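PDB 4X7G: precorrin-6A reductase, which catalyses the NADPH-dependent reduction of precorrin-6A in the biosynthesis of the cobalamin corrin ring, and is caught here with NADP and a reduced tetrapyrrole bound. Local coordinates for residues G8-T11 with E12-R15; T182-L185 with R186-T189; A201-E204 with A205-I208. All blocks are in the same frame, centred on the assembly; numbering follows the deposited sequence.

Interaction 1: residues G8-T11 with E12-R15; sequences GGTT and EASR. With 3Y8 (3-[(1R,2S,3S,7S,11S,16S,17R,18R,19R)-2,7,12,18-tetrakis(2-hydroxy-2-oxoethyl)-3,13-bis(3-hydroxy-3-oxopropyl)-1,2,5,7,11,17-hexamethyl-17-(3-oxidanyl-3-oxidanylidene-prop-1-enyl)-3,6,8,10,15,16,18,19,21,24-decahydrocorrin-8-yl]propanoic acid), chain C.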
loop_
_atom_site.group_PDB
_atom_site.type_symbol
_atom_site.label_atom_id
_atom_site.label_comp_id
_atom_site.label_asym_id
_atom_site.label_seq_id
_atom_site.Cartn_x
_atom_site.Cartn_y
_atom_site.Cartn_z
ATOM N N GLY A 8 6.691 3.362 -5.907
ATOM C CA GLY A 8 6.856 2.529 -4.748
ATOM C C GLY A 8 5.877 2.755 -3.649
ATOM O O GLY A 8 4.777 3.259 -3.887
ATOM N N GLY A 9 6.258 2.323 -2.467
ATOM C CA GLY A 9 5.434 2.450 -1.281
ATOM C C GLY A 9 4.926 1.196 -0.676
ATOM O O GLY A 9 4.178 1.233 0.304
ATOM N N THR A 10 5.188 0.031 -1.255
ATOM C CA THR A 10 4.846 -1.270 -0.780
ATOM C C THR A 10 5.975 -2.147 -0.509
ATOM O O THR A 10 7.115 -1.940 -1.026
ATOM C CB THR A 10 3.876 -1.967 -1.753
ATOM O OG1 THR A 10 4.590 -2.166 -2.971
ATOM C CG2 THR A 10 2.612 -1.198 -2.037
ATOM N N THR A 11 5.795 -3.298 0.144
ATOM C CA THR A 11 6.854 -4.286 0.337
ATOM C C THR A 11 7.157 -4.848 -1.060
ATOM O O THR A 11 8.324 -5.154 -1.376
ATOM C CB THR A 11 6.477 -5.359 1.337
ATOM O OG1 THR A 11 6.338 -4.707 2.622
ATOM C CG2 THR A 11 7.459 -6.481 1.412
ATOM N N GLU A 12 6.138 -5.048 -1.897
ATOM C CA GLU A 12 6.392 -5.504 -3.266
ATOM C C GLU A 12 7.397 -4.565 -3.936
ATOM O O GLU A 12 8.308 -5.033 -4.658
ATOM C CB GLU A 12 5.053 -5.620 -4.025
ATOM C CG GLU A 12 4.217 -6.828 -3.567
ATOM C CD GLU A 12 3.760 -6.811 -2.077
ATOM O OE1 GLU A 12 3.359 -5.756 -1.595
ATOM O OE2 GLU A 12 3.844 -7.862 -1.401
ATOM N N ALA A 13 7.154 -3.262 -3.865
ATOM C CA ALA A 13 8.076 -2.315 -4.477
ATOM C C ALA A 13 9.494 -2.478 -3.928
ATOM O O ALA A 13 10.480 -2.369 -4.668
ATOM C CB ALA A 13 7.622 -0.904 -4.271
ATOM N N SER A 14 9.635 -2.640 -2.621
ATOM C CA SER A 14 10.984 -2.828 -2.043
ATOM C C SER A 14 11.631 -4.060 -2.500
ATOM O O SER A 14 12.859 -4.037 -2.827
ATOM C CB SER A 14 10.841 -2.817 -0.500
ATOM O OG SER A 14 10.401 -1.562 -0.053
ATOM N N ARG A 15 10.938 -5.151 -2.628
ATOM C CA ARG A 15 11.505 -6.384 -3.112
ATOM C C ARG A 15 11.896 -6.217 -4.561
ATOM O O ARG A 15 12.980 -6.738 -4.982
ATOM C CB ARG A 15 10.519 -7.490 -2.950
ATOM C CG ARG A 15 10.288 -7.859 -1.483
ATOM C CD ARG A 15 9.358 -9.087 -1.398
ATOM N NE ARG A 15 9.154 -9.469 0.013
ATOM C CZ ARG A 15 8.231 -10.344 0.488
ATOM N NH1 ARG A 15 7.342 -10.970 -0.306
ATOM N NH2 ARG A 15 8.234 -10.568 1.804
HETATM C C48 3Y8 C . 5.508 6.417 2.376
HETATM C C47 3Y8 C . 7.674 4.269 3.349
HETATM C C43 3Y8 C . 8.882 -1.785 2.906
HETATM C C42 3Y8 C . 7.716 -1.191 3.803
HETATM C C41 3Y8 C . 6.544 -1.102 2.844
HETATM C C38 3Y8 C . 2.835 -2.125 2.115
HETATM C C37 3Y8 C . 3.634 -2.632 3.251
HETATM C C36 3Y8 C . 4.911 -2.300 5.384
HETATM C C35 3Y8 C . 1.794 -2.107 5.631
HETATM C C32 3Y8 C . -1.291 -1.956 9.370
HETATM C C31 3Y8 C . -1.510 -1.365 7.913
HETATM C C2 3Y8 C . -1.149 1.128 5.534
HETATM C C1 3Y8 C . 0.025 2.159 5.384
HETATM C C4 3Y8 C . 0.992 0.064 5.402
HETATM C C5 3Y8 C . 1.987 -0.823 5.231
HETATM C C7 3Y8 C . 4.241 -1.524 4.204
HETATM C C8 3Y8 C . 5.273 -0.661 3.560
HETATM C C6 3Y8 C . 3.274 -0.576 4.628
HETATM C C3 3Y8 C . -0.402 -0.138 5.994
HETATM C C11 3Y8 C . 5.500 3.084 4.194
HETATM C C12 3Y8 C . 6.154 4.211 3.568
HETATM C C13 3Y8 C . 5.289 5.148 3.205
HETATM C C14 3Y8 C . 3.974 4.718 3.645
HETATM C C15 3Y8 C . 2.817 5.443 3.459
HETATM C C16 3Y8 C . 1.537 4.900 3.925
HETATM C C17 3Y8 C . 0.275 5.706 4.069
HETATM C C18 3Y8 C . -0.707 4.638 4.648
HETATM C C19 3Y8 C . -0.074 3.224 4.286
HETATM C C20 3Y8 C . 0.387 2.785 6.735
HETATM C C21 3Y8 C . 8.426 4.808 4.640
HETATM C C24 3Y8 C . 6.061 2.762 5.583
HETATM C C25 3Y8 C . -2.218 1.557 6.554
HETATM C C26 3Y8 C . -1.756 0.801 4.162
HETATM O O59 3Y8 C . 1.253 6.877 8.863
HETATM C C57 3Y8 C . 1.400 7.246 7.620
HETATM O O58 3Y8 C . 1.760 8.376 7.198
HETATM C C56 3Y8 C . 0.922 6.236 6.612
HETATM C C55 3Y8 C . 0.518 6.801 5.213
HETATM C C54 3Y8 C . -0.189 6.309 2.764
HETATM C C60 3Y8 C . -2.148 4.657 4.143
HETATM C C61 3Y8 C . -2.981 5.782 4.552
HETATM O O62 3Y8 C . -4.081 5.919 3.894
HETATM O O63 3Y8 C . -2.662 6.537 5.512
HETATM N N24 3Y8 C . 1.316 3.574 3.950
HETATM N N23 3Y8 C . 4.125 3.505 4.246
HETATM C C49 3Y8 C . 5.176 6.132 0.905
HETATM C C50 3Y8 C . 5.413 7.242 -0.064
HETATM O O51 3Y8 C . 5.778 8.371 0.338
HETATM O O52 3Y8 C . 5.315 6.888 -1.295
HETATM O O23 3Y8 C . 9.433 4.152 4.979
HETATM O O22 3Y8 C . 7.972 5.783 5.188
HETATM C C10 3Y8 C . 5.589 1.861 3.224
HETATM C C9 3Y8 C . 4.927 0.627 3.732
HETATM N N22 3Y8 C . 3.715 0.684 4.433
HETATM O O44 3Y8 C . 8.864 -3.018 2.779
HETATM O O45 3Y8 C . 9.731 -1.047 2.621
HETATM O O39 3Y8 C . 2.914 -2.839 1.065
HETATM O O40 3Y8 C . 2.058 -1.187 2.281
HETATM N N21 3Y8 C . 1.166 1.302 5.089
HETATM C C27 3Y8 C . -2.810 -0.343 4.212
HETATM O O28 3Y8 C . -3.969 0.001 4.475
HETATM O O29 3Y8 C . -2.470 -1.504 4.004
HETATM C C30 3Y8 C . -0.314 -0.566 7.494
HETATM O O34 3Y8 C . -1.175 -1.054 10.280
HETATM O O33 3Y8 C . -1.440 -3.178 9.339
#
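Thr10 OG1 is held from two directions: Ala13 N donates to it over 2.9 Å, and the hydroxyl also bonds to Ala71 O beyond the segments. Its chi1 of 65° tucks the oxygen between the backbone N and the carbonyl carbon, where it can turn back over the first helical turn and accept the amide of Ala13. Thr10 is therefore the N-cap of helix 11-22, and a short hydroxyl side chain that can accept a backbone N-H suits the position. The helical ladder starts at once: Ser14 N donates to Thr10 O, and Arg15 N to Thr11 O, the latter over 2.9 Å. All this belongs to the glycine-rich turn between strand 4-7 and helix 11-22, the strand-turn-helix of a Rossmann fold. Gly8 CA lies 3.5 Å from Ala13 CB, a close approach that leaves little room for a side chain, and Gly8 O bonds to the NADP. Gly9 has a positive phi at which a CB would jam against the preceding carbonyl oxygen.

Past the cap, the helix start faces the tetrapyrrole. Thr11 N donates to O39 of one carboxylate of 3Y8 at 3.1 Å. A second carboxylate is grasped at both oxygens, O44 by Thr11 OG1 at 3.0 Å and O45 by Ser14 OG at 2.8 Å; Gln41 also bonds to this serine hydroxyl. Short hydroxyl side chains one turn apart suit such a pincer, and the amino end of the helix would probably favour the negative charge. Thr11 CG2, anti to the backbone N, lies instead over one face of the Arg15 guanidinium, 3.7 Å from Arg15 NE. The Glu12 chain, bent at chi2, gives OE2 to Ala201 N.

Interaction 2: residues T182-L185 with R186-T189; sequences TELL and RSET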
loop_
_atom_site.group_PDB
_atom_site.type_symbol
_atom_site.label_atom_id
_atom_site.label_comp_id
_atom_site.label_asym_id
_atom_site.label_seq_id
_atom_site.Cartn_x
_atom_site.Cartn_y
_atom_site.Cartn_z
ATOM N N THR A 182 0.250 -9.970 16.921
ATOM C CA THR A 182 -0.423 -10.714 17.957
ATOM C C THR A 182 -0.237 -10.019 19.286
ATOM O O THR A 182 -1.202 -9.816 20.053
ATOM C CB THR A 182 0.025 -12.188 18.001
ATOM O OG1 THR A 182 -0.261 -12.791 16.768
ATOM C CG2 THR A 182 -0.678 -12.952 19.097
ATOM N N GLU A 183 0.972 -9.631 19.639
ATOM C CA GLU A 183 1.202 -8.990 20.911
ATOM C C GLU A 183 0.476 -7.674 21.002
ATOM O O GLU A 183 -0.064 -7.342 22.057
ATOM C CB GLU A 183 2.737 -8.813 21.107
ATOM C CG GLU A 183 3.108 -7.945 22.275
ATOM C CD GLU A 183 2.741 -8.465 23.621
ATOM O OE1 GLU A 183 2.492 -9.623 23.734
ATOM O OE2 GLU A 183 2.618 -7.703 24.610
ATOM N N LEU A 184 0.437 -6.890 19.943
ATOM C CA LEU A 184 -0.300 -5.638 19.948
ATOM C C LEU A 184 -1.789 -5.846 20.164
ATOM O O LEU A 184 -2.383 -5.179 20.992
ATOM C CB LEU A 184 -0.008 -4.935 18.660
ATOM C CG LEU A 184 -0.701 -3.564 18.521
ATOM C CD1 LEU A 184 -0.264 -2.666 19.670
ATOM C CD2 LEU A 184 -0.445 -2.980 17.170
ATOM N N LEU A 185 -2.371 -6.730 19.409
ATOM C CA LEU A 185 -3.825 -6.925 19.535
ATOM C C LEU A 185 -4.179 -7.455 20.904
ATOM O O LEU A 185 -5.227 -7.114 21.473
ATOM C CB LEU A 185 -4.318 -7.886 18.472
ATOM C CG LEU A 185 -4.229 -7.446 17.049
ATOM C CD1 LEU A 185 -4.685 -8.517 16.057
ATOM C CD2 LEU A 185 -5.087 -6.262 16.788
ATOM N N ARG A 186 -3.324 -8.365 21.457
ATOM C CA ARG A 186 -3.511 -8.752 22.891
ATOM C C ARG A 186 -3.377 -7.605 23.889
ATOM O O ARG A 186 -4.247 -7.378 24.754
ATOM C CB ARG A 186 -2.477 -9.825 23.208
ATOM C CG ARG A 186 -2.727 -11.159 22.531
ATOM C CD ARG A 186 -2.205 -12.342 23.383
ATOM N NE ARG A 186 -0.843 -12.095 23.769
ATOM C CZ ARG A 186 -0.422 -11.600 24.926
ATOM N NH1 ARG A 186 -1.185 -11.477 26.031
ATOM N NH2 ARG A 186 0.866 -11.347 25.005
ATOM N N SER A 187 -2.313 -6.916 23.831
ATOM C CA SER A 187 -2.026 -5.877 24.821
ATOM C C SER A 187 -3.082 -4.773 24.839
ATOM O O SER A 187 -3.513 -4.283 25.916
ATOM C CB SER A 187 -0.625 -5.375 24.604
ATOM O OG SER A 187 -0.472 -4.482 23.546
ATOM N N GLU A 188 -3.666 -4.498 23.666
ATOM C CA GLU A 188 -4.708 -3.533 23.554
ATOM C C GLU A 188 -6.095 -4.099 23.730
ATOM O O GLU A 188 -7.062 -3.335 23.597
ATOM C CB GLU A 188 -4.618 -2.813 22.213
ATOM C CG GLU A 188 -5.335 -1.465 22.200
ATOM C CD GLU A 188 -4.691 -0.293 22.916
ATOM O OE1 GLU A 188 -3.478 -0.497 23.275
ATOM O OE2 GLU A 188 -5.206 0.827 23.022
ATOM N N THR A 189 -6.209 -5.371 23.964
ATOM C CA THR A 189 -7.522 -6.031 24.085
ATOM C C THR A 189 -8.504 -5.625 22.994
ATOM O O THR A 189 -9.681 -5.377 23.230
ATOM C CB THR A 189 -8.136 -5.908 25.509
ATOM O OG1 THR A 189 -8.244 -4.593 25.904
ATOM C CG2 THR A 189 -7.185 -6.481 26.462
#
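Charge pairing comes first: Glu183 OE1 and Arg186 NH2 form a salt bridge of 2.7 Å, three residues apart on an exposed flank of the helix. The carboxylate leaves with CG anti to the backbone N, chi1 170°, and then bends at chi2, while the arginine chain folds back at chi2 and chi3 to meet it. The two side chains cross obliquely, with the planes of carboxylate and guanidinium 66° apart, so a single nitrogen does the gripping rather than a flat two-pronged pair. Such a bridge suits long, flexible side chains at the surface, but it is described for one of two modelled conformers of Arg186, and its persistence is doubtful. At the exit from the helix, the carboxylate of the buried residue Glu188 has a salt bridge to Arg168 and a hydrogen bond to His149.

Backbone hydrogen bonds carry the last turn of helix 178-187. Arg186 N donates to Thr182 O and Ser187 N to Glu183 O, both at 2.9 Å, and Glu188 N reaches Leu184 O at 3.0 Å. Thr189, with positive phi, then leaves the helix in a Schellman motif, its N donating to Arg186 O at 2.9 Å. Ser187 OG, on a side chain short enough to fold back on this turn, lies 3.3 Å from both Glu183 O and Leu184 O.

Apolar packing takes the other faces. Leu185 lies on Leu213 of helix 205-213, and Thr182 touches Ala209 and Ser212 there, whereas Leu184 covers Leu151 and Val170 on strands 149-154 and 167-171.

Interaction 3: residues A201-E204 with A205-I208; sequences AGAE and AKLI. With 3Y8 (3-[(1R,2S,3S,7S,11S,16S,17R,18R,19R)-2,7,12,18-tetrakis(2-hydroxy-2-oxoethyl)-3,13-bis(3-hydroxy-3-oxopropyl)-1,2,5,7,11,17-hexamethyl-17-(3-oxidanyl-3-oxidanylidene-prop-1-enyl)-3,6,8,10,15,16,18,19,21,24-decahydrocorrin-8-yl]propanoic acid), chain C.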
loop_
_atom_site.group_PDB
_atom_site.type_symbol
_atom_site.label_atom_id
_atom_site.label_comp_id
_atom_site.label_asym_id
_atom_site.label_seq_id
_atom_site.Cartn_x
_atom_site.Cartn_y
_atom_site.Cartn_z
ATOM N N ALA A 201 2.539 -8.556 1.136
ATOM C CA ALA A 201 3.245 -9.297 2.173
ATOM C C ALA A 201 3.451 -8.474 3.446
ATOM O O ALA A 201 3.545 -9.056 4.505
ATOM C CB ALA A 201 4.632 -9.720 1.618
ATOM N N GLY A 202 3.563 -7.174 3.340
ATOM C CA GLY A 202 4.026 -6.379 4.424
ATOM C C GLY A 202 3.034 -6.134 5.523
ATOM O O GLY A 202 3.454 -5.885 6.678
ATOM N N ALA A 203 1.713 -6.299 5.272
ATOM C CA ALA A 203 0.707 -6.034 6.320
ATOM C C ALA A 203 -0.317 -7.125 6.364
ATOM O O ALA A 203 -1.398 -6.946 6.923
ATOM C CB ALA A 203 0.135 -4.676 6.161
ATOM N N GLU A 204 0.038 -8.346 5.907
ATOM C CA GLU A 204 -0.842 -9.508 6.118
ATOM C C GLU A 204 -0.855 -9.945 7.536
ATOM O O GLU A 204 -1.834 -10.595 8.011
ATOM C CB GLU A 204 -0.386 -10.644 5.204
ATOM C CG GLU A 204 -1.190 -11.864 5.099
ATOM C CD GLU A 204 -0.489 -12.737 4.002
ATOM O OE1 GLU A 204 0.234 -13.632 4.404
ATOM O OE2 GLU A 204 -0.477 -12.385 2.811
ATOM N N ALA A 205 0.183 -9.589 8.284
ATOM C CA ALA A 205 0.316 -10.071 9.670
ATOM C C ALA A 205 -0.916 -9.866 10.533
ATOM O O ALA A 205 -1.278 -10.712 11.303
ATOM C CB ALA A 205 1.515 -9.437 10.336
ATOM N N LYS A 206 -1.575 -8.679 10.375
ATOM C CA LYS A 206 -2.684 -8.382 11.232
ATOM C C LYS A 206 -3.836 -9.380 11.043
ATOM O O LYS A 206 -4.564 -9.633 11.963
ATOM C CB LYS A 206 -3.218 -6.933 11.064
ATOM C CG LYS A 206 -3.648 -6.650 9.670
ATOM C CD LYS A 206 -4.187 -5.251 9.488
ATOM C CE LYS A 206 -4.330 -4.827 8.079
ATOM N NZ LYS A 206 -3.013 -4.621 7.404
ATOM N N LEU A 207 -3.964 -9.887 9.842
ATOM C CA LEU A 207 -5.055 -10.858 9.556
ATOM C C LEU A 207 -4.782 -12.196 10.230
ATOM O O LEU A 207 -5.663 -12.840 10.773
ATOM C CB LEU A 207 -5.215 -11.107 8.074
ATOM C CG LEU A 207 -5.452 -9.888 7.251
ATOM C CD1 LEU A 207 -5.433 -10.263 5.758
ATOM C CD2 LEU A 207 -6.752 -9.192 7.639
ATOM N N ILE A 208 -3.501 -12.618 10.209
ATOM C CA ILE A 208 -3.132 -13.886 10.865
ATOM C C ILE A 208 -3.224 -13.772 12.348
ATOM O O ILE A 208 -3.705 -14.670 13.065
ATOM C CB ILE A 208 -1.734 -14.306 10.342
ATOM C CG1 ILE A 208 -1.694 -14.436 8.832
ATOM C CG2 ILE A 208 -1.292 -15.601 11.033
ATOM C CD1 ILE A 208 -0.341 -14.431 8.120
HETATM C C48 3Y8 C . 5.508 6.417 2.376
HETATM C C47 3Y8 C . 7.674 4.269 3.349
HETATM C C43 3Y8 C . 8.882 -1.785 2.906
HETATM C C42 3Y8 C . 7.716 -1.191 3.803
HETATM C C41 3Y8 C . 6.544 -1.102 2.844
HETATM C C38 3Y8 C . 2.835 -2.125 2.115
HETATM C C37 3Y8 C . 3.634 -2.632 3.251
HETATM C C36 3Y8 C . 4.911 -2.300 5.384
HETATM C C35 3Y8 C . 1.794 -2.107 5.631
HETATM C C32 3Y8 C . -1.291 -1.956 9.370
HETATM C C31 3Y8 C . -1.510 -1.365 7.913
HETATM C C2 3Y8 C . -1.149 1.128 5.534
HETATM C C1 3Y8 C . 0.025 2.159 5.384
HETATM C C4 3Y8 C . 0.992 0.064 5.402
HETATM C C5 3Y8 C . 1.987 -0.823 5.231
HETATM C C7 3Y8 C . 4.241 -1.524 4.204
HETATM C C8 3Y8 C . 5.273 -0.661 3.560
HETATM C C6 3Y8 C . 3.274 -0.576 4.628
HETATM C C3 3Y8 C . -0.402 -0.138 5.994
HETATM C C11 3Y8 C . 5.500 3.084 4.194
HETATM C C12 3Y8 C . 6.154 4.211 3.568
HETATM C C13 3Y8 C . 5.289 5.148 3.205
HETATM C C14 3Y8 C . 3.974 4.718 3.645
HETATM C C15 3Y8 C . 2.817 5.443 3.459
HETATM C C16 3Y8 C . 1.537 4.900 3.925
HETATM C C17 3Y8 C . 0.275 5.706 4.069
HETATM C C18 3Y8 C . -0.707 4.638 4.648
HETATM C C19 3Y8 C . -0.074 3.224 4.286
HETATM C C20 3Y8 C . 0.387 2.785 6.735
HETATM C C21 3Y8 C . 8.426 4.808 4.640
HETATM C C24 3Y8 C . 6.061 2.762 5.583
HETATM C C25 3Y8 C . -2.218 1.557 6.554
HETATM C C26 3Y8 C . -1.756 0.801 4.162
HETATM O O59 3Y8 C . 1.253 6.877 8.863
HETATM C C57 3Y8 C . 1.400 7.246 7.620
HETATM O O58 3Y8 C . 1.760 8.376 7.198
HETATM C C56 3Y8 C . 0.922 6.236 6.612
HETATM C C55 3Y8 C . 0.518 6.801 5.213
HETATM C C54 3Y8 C . -0.189 6.309 2.764
HETATM C C60 3Y8 C . -2.148 4.657 4.143
HETATM C C61 3Y8 C . -2.981 5.782 4.552
HETATM O O62 3Y8 C . -4.081 5.919 3.894
HETATM O O63 3Y8 C . -2.662 6.537 5.512
HETATM N N24 3Y8 C . 1.316 3.574 3.950
HETATM N N23 3Y8 C . 4.125 3.505 4.246
HETATM C C49 3Y8 C . 5.176 6.132 0.905
HETATM C C50 3Y8 C . 5.413 7.242 -0.064
HETATM O O51 3Y8 C . 5.778 8.371 0.338
HETATM O O52 3Y8 C . 5.315 6.888 -1.295
HETATM O O23 3Y8 C . 9.433 4.152 4.979
HETATM O O22 3Y8 C . 7.972 5.783 5.188
HETATM C C10 3Y8 C . 5.589 1.861 3.224
HETATM C C9 3Y8 C . 4.927 0.627 3.732
HETATM N N22 3Y8 C . 3.715 0.684 4.433
HETATM O O44 3Y8 C . 8.864 -3.018 2.779
HETATM O O45 3Y8 C . 9.731 -1.047 2.621
HETATM O O39 3Y8 C . 2.914 -2.839 1.065
HETATM O O40 3Y8 C . 2.058 -1.187 2.281
HETATM N N21 3Y8 C . 1.166 1.302 5.089
HETATM C C27 3Y8 C . -2.810 -0.343 4.212
HETATM O O28 3Y8 C . -3.969 0.001 4.475
HETATM O O29 3Y8 C . -2.470 -1.504 4.004
HETATM C C30 3Y8 C . -0.314 -0.566 7.494
HETATM O O34 3Y8 C . -1.175 -1.054 10.280
HETATM O O33 3Y8 C . -1.440 -3.178 9.339
HETATM O O HOH W 1 2.936 -9.054 7.211
#
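The loop that follows strand 192-196 and leads into helix 205-213 forms part of the wall of the tetrapyrrole pocket, and this contact is its last bend. Lys206, in the first turn of the helix, reaches back over the loop: its NZ donates to Ala203 O at 2.9 Å and, over the same distance, to the carboxylate oxygen O33 of 3Y8. With chi1 at 58°, CG sits between the backbone N and the carbonyl carbon; the chain then runs out extended and turns only at chi4, which brings the amine to both acceptors. Donation to Ala203 O comes at a C=O...N angle of 133°, with NZ tilted 20° from the carbonyl plane. With an alanine here, Ala203 O and the O33 carboxylate would probably both lose this donor, and a gap would open between loop and ligand.

Small residues suit the loop itself. Gly202 brings its CA to 3.9 Å from C37 of 3Y8, where a CB would clash with the ligand, and the methyl of Ala203 lies close against methyl C35. One water ties the bend together, donating to Ala201 O at 2.8 Å and accepting from Ala205 N at 3.0 Å. Glu204 O accepts Leu207 N at 2.9 Å, from above the carbonyl plane, and Ile208 N more weakly. Glu204 is extended beyond CG, its OE1 3.8 Å from Ile208 CD1, while OE2 makes a weak bond to Trp102. Donating to a ligand carboxylate and to a loop carbonyl at once, Lys206 ties the helix start to both, and the bond to Ala203 O is likely to help hold NZ in place for the ligand.

In the fold
Along the chain the three contacts come in series, and they divide between two six-stranded parallel sheets, consistent with the paired Rossmann-type domains of CobK. Interaction 1 belongs to the first sheet, at the turn after strand 4-7; interactions 2 and 3 belong to the second, on helix 178-187 and at the start of helix 205-213. Interactions 1 and 3 have centres about 15 Å apart yet meet between the domains, where Thr11 OG1 packs on Gly202 CA and both contacts hold the same tetrapyrrole. Interaction 2, its centre about 27 Å from that of interaction 1 and about 15 Å from that of interaction 3, touches the latter through Leu185 and Lys206, joining helices 178-187 and 205-213.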